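PDB 5K87: 2-methyl-aconitate isomerase from Shewanella oneidensis, which catalyses the cis-trans isomerization of 2-methyl-aconitate in the 2-methylcitrate cycle II, by which the bacterium breaks down propionate. Local coordinates for residues Ile12-Ala16 with Phe29-Pro35; Ile224-Asn230 with Thr281-Val287. The protein carries 1 engineered substitution. All blocks are in the same frame, centred on the assembly; numbering follows the deposited sequence. Where two conformers were deposited one is given.

Interaction 1: residues Ile12-Ala16 with Phe29-Pro35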
loop_
_atom_site.group_PDB
_atom_site.type_symbol
_atom_site.label_atom_id
_atom_site.label_comp_id
_atom_site.label_asym_id
_atom_site.label_seq_id
_atom_site.Cartn_x
_atom_site.Cartn_y
_atom_site.Cartn_z
ATOM N N ILE A 12 6.246 19.215 10.918
ATOM C CA ILE A 12 7.665 19.011 11.187
ATOM C C ILE A 12 8.257 18.057 10.153
ATOM O O ILE A 12 7.534 17.284 9.514
ATOM C CB ILE A 12 7.918 18.491 12.617
ATOM C CG1 ILE A 12 7.308 17.104 12.818
ATOM C CG2 ILE A 12 7.369 19.473 13.638
ATOM C CD1 ILE A 12 7.967 16.296 13.919
ATOM N N LYS A 13 9.570 18.144 9.982
ATOM C CA LYS A 13 10.316 17.283 9.075
ATOM C C LYS A 13 11.273 16.424 9.886
ATOM O O LYS A 13 11.953 16.924 10.789
ATOM C CB LYS A 13 11.115 18.113 8.068
ATOM C CG LYS A 13 10.274 19.021 7.192
ATOM C CD LYS A 13 11.144 19.778 6.187
ATOM C CE LYS A 13 10.316 20.758 5.368
ATOM N N VAL A 14 11.306 15.130 9.582
ATOM C CA VAL A 14 12.204 14.197 10.249
ATOM C C VAL A 14 12.979 13.439 9.178
ATOM O O VAL A 14 12.387 12.858 8.276
ATOM C CB VAL A 14 11.422 13.207 11.139
ATOM C CG1 VAL A 14 12.388 12.263 11.868
ATOM C CG2 VAL A 14 10.534 13.952 12.133
ATOM N N ALA A 15 14.303 13.466 9.263
ATOM C CA ALA A 15 15.121 12.725 8.311
ATOM C C ALA A 15 14.799 11.233 8.381
ATOM O O ALA A 15 14.741 10.661 9.476
ATOM C CB ALA A 15 16.600 12.961 8.581
ATOM N N ALA A 16 14.583 10.616 7.223
ATOM C CA ALA A 16 14.196 9.219 7.167
ATOM C C ALA A 16 14.515 8.621 5.814
ATOM O O ALA A 16 14.695 9.337 4.814
ATOM C CB ALA A 16 12.706 9.073 7.473
ATOM N N PHE A 29 14.826 5.246 10.575
ATOM C CA PHE A 29 15.328 6.453 11.215
ATOM C C PHE A 29 16.614 6.163 11.964
ATOM O O PHE A 29 16.736 5.125 12.638
ATOM C CB PHE A 29 14.343 6.955 12.275
ATOM C CG PHE A 29 12.955 7.228 11.769
ATOM C CD1 PHE A 29 12.601 8.488 11.321
ATOM C CD2 PHE A 29 11.997 6.229 11.777
ATOM C CE1 PHE A 29 11.312 8.738 10.876
ATOM C CE2 PHE A 29 10.711 6.477 11.330
ATOM C CZ PHE A 29 10.372 7.733 10.885
ATOM N N ARG A 30 17.554 7.099 11.899
ATOM C CA ARG A 30 18.637 7.148 12.869
ATOM C C ARG A 30 18.073 7.759 14.126
ATOM O O ARG A 30 17.353 8.762 14.058
ATOM C CB ARG A 30 19.740 8.096 12.416
ATOM C CG ARG A 30 20.679 7.626 11.344
ATOM C CD ARG A 30 21.969 8.475 11.366
ATOM N NE ARG A 30 21.666 9.903 11.324
ATOM C CZ ARG A 30 22.572 10.874 11.267
ATOM N NH1 ARG A 30 23.866 10.580 11.241
ATOM N NH2 ARG A 30 22.177 12.141 11.231
ATOM N N LEU A 31 18.415 7.187 15.271
ATOM C CA LEU A 31 17.936 7.687 16.551
ATOM C C LEU A 31 18.160 9.192 16.706
ATOM O O LEU A 31 17.254 9.926 17.097
ATOM C CB LEU A 31 18.624 6.931 17.683
ATOM C CG LEU A 31 18.296 7.387 19.103
ATOM C CD1 LEU A 31 16.831 7.131 19.423
ATOM C CD2 LEU A 31 19.188 6.666 20.097
ATOM N N GLN A 32 19.356 9.650 16.367
ATOM C CA GLN A 32 19.698 11.062 16.546
ATOM C C GLN A 32 18.906 12.026 15.657
ATOM O O GLN A 32 18.894 13.234 15.905
ATOM C CB GLN A 32 21.201 11.290 16.365
ATOM C CG GLN A 32 21.664 11.185 14.929
ATOM C CD GLN A 32 23.168 11.075 14.804
ATOM O OE1 GLN A 32 23.868 12.081 14.715
ATOM N NE2 GLN A 32 23.673 9.845 14.788
ATOM N N ASP A 33 18.255 11.505 14.623
ATOM C CA ASP A 33 17.439 12.337 13.742
ATOM C C ASP A 33 16.025 12.549 14.279
ATOM O O ASP A 33 15.293 13.407 13.791
ATOM C CB ASP A 33 17.376 11.725 12.344
ATOM C CG ASP A 33 18.711 11.774 11.624
ATOM O OD1 ASP A 33 19.504 12.702 11.904
ATOM O OD2 ASP A 33 18.967 10.901 10.769
ATOM N N LEU A 34 15.634 11.766 15.276
ATOM C CA LEU A 34 14.290 11.884 15.832
ATOM C C LEU A 34 14.172 13.119 16.707
ATOM O O LEU A 34 15.164 13.556 17.293
ATOM C CB LEU A 34 13.962 10.650 16.670
ATOM C CG LEU A 34 13.893 9.320 15.918
ATOM C CD1 LEU A 34 13.717 8.164 16.892
ATOM C CD2 LEU A 34 12.765 9.355 14.889
ATOM N N PRO A 35 12.959 13.680 16.804
ATOM C CA PRO A 35 12.736 14.744 17.789
ATOM C C PRO A 35 13.153 14.272 19.182
ATOM O O PRO A 35 13.028 13.085 19.489
ATOM C CB PRO A 35 11.219 14.961 17.733
ATOM C CG PRO A 35 10.820 14.508 16.367
ATOM C CD PRO A 35 11.742 13.365 16.035
HETATM O O HOH W 1 17.032 9.157 9.893
HETATM O O HOH W 2 15.600 14.819 11.436
#
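Val14 reaches across the open end of the β-hairpin formed by strands 12-21 and 24-30 and overlaps Phe29, Leu34 and Pro35. Its CG1 lies 3.8 Å from Phe29 CE1 and 4.2 Å from Leu34 CD2, while its CG2 meets Pro35 CD at 4.1 Å. The Phe29 ring also packs on Ala16, with CE1 3.7 Å from Ala16 CB, and Ile12 CD1 extends the apolar row to Pro35 CG at 4.2 Å. Helix 43-53 closes over this layer, setting Leu49 on Phe29 and Leu48 on Leu34 and Pro35. Past Arg30 the second strand ends, and residues 31-33 make a short 3-10 turn, in which Asp33 N bonds Arg30 O at 2.9 Å. Direct pairing gives way to water here, while the other edge of the first strand, at Ile12, Val14 and Ala16, is hydrogen-bonded to Val396, Val394 and Gly392. Asp33 OD1 forms a salt bridge with Arg30 NH2 at 2.8 Å, and Arg30 NE bonds Asp33 OD2 at 2.9 Å. One water joins Ala15 N to Asp33 O; the other donates to Ala15 O at 2.8 Å and Asp33 OD2 at 2.7 Å, and accepts from Arg30 N at 2.9 Å.

Interaction 2: residues Ile224-Asn230 with Thr281-Val287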
loop_
_atom_site.group_PDB
_atom_site.type_symbol
_atom_site.label_atom_id
_atom_site.label_comp_id
_atom_site.label_asym_id
_atom_site.label_seq_id
_atom_site.Cartn_x
_atom_site.Cartn_y
_atom_site.Cartn_z
ATOM N N ILE A 224 10.974 -15.916 16.239
ATOM C CA ILE A 224 9.811 -15.294 16.861
ATOM C C ILE A 224 9.017 -16.467 17.432
ATOM O O ILE A 224 9.106 -17.574 16.902
ATOM C CB ILE A 224 8.998 -14.484 15.808
ATOM C CG1 ILE A 224 7.988 -13.517 16.450
ATOM C CG2 ILE A 224 8.345 -15.403 14.782
ATOM C CD1 ILE A 224 7.636 -12.321 15.544
ATOM N N PRO A 225 8.268 -16.261 18.529
ATOM C CA PRO A 225 7.461 -17.393 19.008
ATOM C C PRO A 225 6.425 -17.768 17.956
ATOM O O PRO A 225 5.720 -16.881 17.451
ATOM C CB PRO A 225 6.790 -16.845 20.273
ATOM C CG PRO A 225 7.635 -15.697 20.697
ATOM C CD PRO A 225 8.211 -15.108 19.445
ATOM N N THR A 226 6.347 -19.054 17.617
ATOM C CA THR A 226 5.525 -19.517 16.511
ATOM C C THR A 226 4.811 -20.814 16.864
ATOM O O THR A 226 5.406 -21.724 17.463
ATOM C CB THR A 226 6.382 -19.744 15.236
ATOM O OG1 THR A 226 7.102 -18.545 14.926
ATOM C CG2 THR A 226 5.500 -20.101 14.055
ATOM N N ILE A 227 3.539 -20.888 16.495
ATOM C CA ILE A 227 2.732 -22.087 16.625
ATOM C C ILE A 227 2.576 -22.667 15.233
ATOM O O ILE A 227 2.037 -22.001 14.349
ATOM C CB ILE A 227 1.329 -21.736 17.138
ATOM C CG1 ILE A 227 1.403 -20.984 18.464
ATOM C CG2 ILE A 227 0.487 -22.986 17.266
ATOM C CD1 ILE A 227 0.246 -20.022 18.687
ATOM N N PHE A 228 3.044 -23.899 15.034
ATOM C CA PHE A 228 2.865 -24.609 13.776
ATOM C C PHE A 228 1.817 -25.709 13.932
ATOM O O PHE A 228 1.900 -26.523 14.853
ATOM C CB PHE A 228 4.172 -25.285 13.348
ATOM C CG PHE A 228 5.260 -24.333 12.952
ATOM C CD1 PHE A 228 5.230 -23.702 11.717
ATOM C CD2 PHE A 228 6.333 -24.100 13.792
ATOM C CE1 PHE A 228 6.242 -22.841 11.335
ATOM C CE2 PHE A 228 7.346 -23.241 13.420
ATOM C CZ PHE A 228 7.302 -22.611 12.189
ATOM N N ILE A 229 0.843 -25.745 13.037
ATOM C CA ILE A 229 -0.133 -26.825 13.038
ATOM C C ILE A 229 -0.166 -27.455 11.651
ATOM O O ILE A 229 0.314 -26.867 10.687
ATOM C CB ILE A 229 -1.519 -26.317 13.467
ATOM C CG1 ILE A 229 -1.925 -25.111 12.619
ATOM C CG2 ILE A 229 -1.510 -25.940 14.951
ATOM C CD1 ILE A 229 -3.097 -24.337 13.192
ATOM N N ASN A 230 -0.688 -28.670 11.551
ATOM C CA ASN A 230 -0.781 -29.339 10.267
ATOM C C ASN A 230 -1.935 -28.776 9.444
ATOM O O ASN A 230 -3.059 -28.655 9.942
ATOM C CB ASN A 230 -0.966 -30.842 10.435
ATOM C CG ASN A 230 0.288 -31.533 10.932
ATOM O OD1 ASN A 230 1.407 -31.089 10.666
ATOM N ND2 ASN A 230 0.107 -32.629 11.662
ATOM N N THR A 281 2.874 -11.279 18.515
ATOM C CA THR A 281 3.471 -12.542 18.917
ATOM C C THR A 281 2.492 -13.274 19.829
ATOM O O THR A 281 1.743 -12.633 20.570
ATOM C CB THR A 281 4.820 -12.310 19.648
ATOM O OG1 THR A 281 4.626 -11.402 20.740
ATOM C CG2 THR A 281 5.855 -11.713 18.715
ATOM N N PRO A 282 2.447 -14.610 19.756
ATOM C CA PRO A 282 3.164 -15.464 18.807
ATOM C C PRO A 282 2.529 -15.399 17.427
ATOM O O PRO A 282 1.395 -14.925 17.275
ATOM C CB PRO A 282 2.951 -16.863 19.388
ATOM C CG PRO A 282 1.589 -16.775 20.036
ATOM C CD PRO A 282 1.573 -15.396 20.647
ATOM N N LYS A 283 3.258 -15.880 16.429
ATOM C CA LYS A 283 2.702 -16.095 15.102
ATOM C C LYS A 283 2.057 -17.475 15.035
ATOM O O LYS A 283 2.390 -18.371 15.828
ATOM C CB LYS A 283 3.820 -16.003 14.059
ATOM C CG LYS A 283 4.564 -14.669 14.075
ATOM C CD LYS A 283 3.659 -13.486 13.741
ATOM C CE LYS A 283 4.449 -12.187 13.618
ATOM N NZ LYS A 283 3.535 -11.011 13.434
ATOM N N ILE A 284 1.137 -17.650 14.092
ATOM C CA ILE A 284 0.568 -18.960 13.803
ATOM C C ILE A 284 0.771 -19.299 12.327
ATOM O O ILE A 284 0.659 -18.432 11.452
ATOM C CB ILE A 284 -0.926 -19.042 14.216
ATOM C CG1 ILE A 284 -1.478 -20.458 14.035
ATOM C CG2 ILE A 284 -1.769 -17.980 13.509
ATOM C CD1 ILE A 284 -2.775 -20.688 14.794
ATOM N N ALA A 285 1.099 -20.559 12.065
ATOM C CA ALA A 285 1.414 -21.034 10.724
ATOM C C ALA A 285 0.927 -22.458 10.546
ATOM O O ALA A 285 0.742 -23.200 11.518
ATOM C CB ALA A 285 2.908 -20.959 10.477
ATOM N N PHE A 286 0.716 -22.848 9.302
ATOM C CA PHE A 286 0.345 -24.223 9.012
ATOM C C PHE A 286 1.265 -24.839 7.968
ATOM O O PHE A 286 1.779 -24.141 7.086
ATOM C CB PHE A 286 -1.154 -24.393 8.701
ATOM C CG PHE A 286 -1.676 -23.569 7.549
ATOM C CD1 PHE A 286 -2.081 -22.255 7.744
ATOM C CD2 PHE A 286 -1.844 -24.132 6.293
ATOM C CE1 PHE A 286 -2.603 -21.511 6.697
ATOM C CE2 PHE A 286 -2.370 -23.390 5.248
ATOM C CZ PHE A 286 -2.747 -22.079 5.454
ATOM N N VAL A 287 1.490 -26.148 8.101
ATOM C CA VAL A 287 2.519 -26.836 7.330
ATOM C C VAL A 287 1.951 -28.058 6.617
ATOM O O VAL A 287 0.933 -28.616 7.034
ATOM C CB VAL A 287 3.703 -27.291 8.234
ATOM C CG1 VAL A 287 4.255 -26.113 9.014
ATOM C CG2 VAL A 287 3.285 -28.416 9.191
#
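Ile227, Ile229 and Ile284 form the apolar centre on one face of this parallel β-strand pair, with Ile229 CD1 4.0 Å from Ile284 CD1 and Ile227 CD1 3.8 Å from Pro282 CG. The strands are joined by a β-α-β connection, and its helix 249-266 packs on this face through Met266, Ala263 and Ile258. On the other face Phe228 CD1 touches Ala285 CB and Val287 CG1, both at 3.8 Å, beneath helix 324-334. Between the faces runs a ladder of five backbone hydrogen bonds, from Lys283 N to Pro225 O (2.8 Å) through to Val287 N to Ile229 O (2.9 Å), alternating in direction as parallel pairing requires. A cis peptide before Pro282 leads into the second strand. At the polar edge is Lys283, a substrate-binding residue whose NZ is hydrogen-bonded to Ser314 and His280. Its aliphatic chain packs beside Ile224, whose side chain is about 6 Å from the bound malonate: Ile224 CD1 lies 3.7 Å from Lys283 CE.

How the interactions relate
Interaction 1 comes first along the chain, within a hairpin near the N-terminus; interaction 2 follows, joining segments separated by 50 residues that include helix 249-266. Their centres are 35 Å apart, on opposite sides of the chain's centre, and their nearest atoms about 19 Å. Both belong to one extended mixed sheet, consistent with the diaminopimelate-epimerase-like fold of this family, linked through strands 308-314, 352-357, 360-371 and 374-391, the last pairing with strand 12-21. Only interaction 2 contains a substrate-binding residue, Lys283. Interaction 1 lies farther out, though the side chain of Phe29 is about 10 Å from that of Glu75, an engineered residue at a substrate-binding position. Substrate-binding residues therefore come from widely separated parts of the sequence.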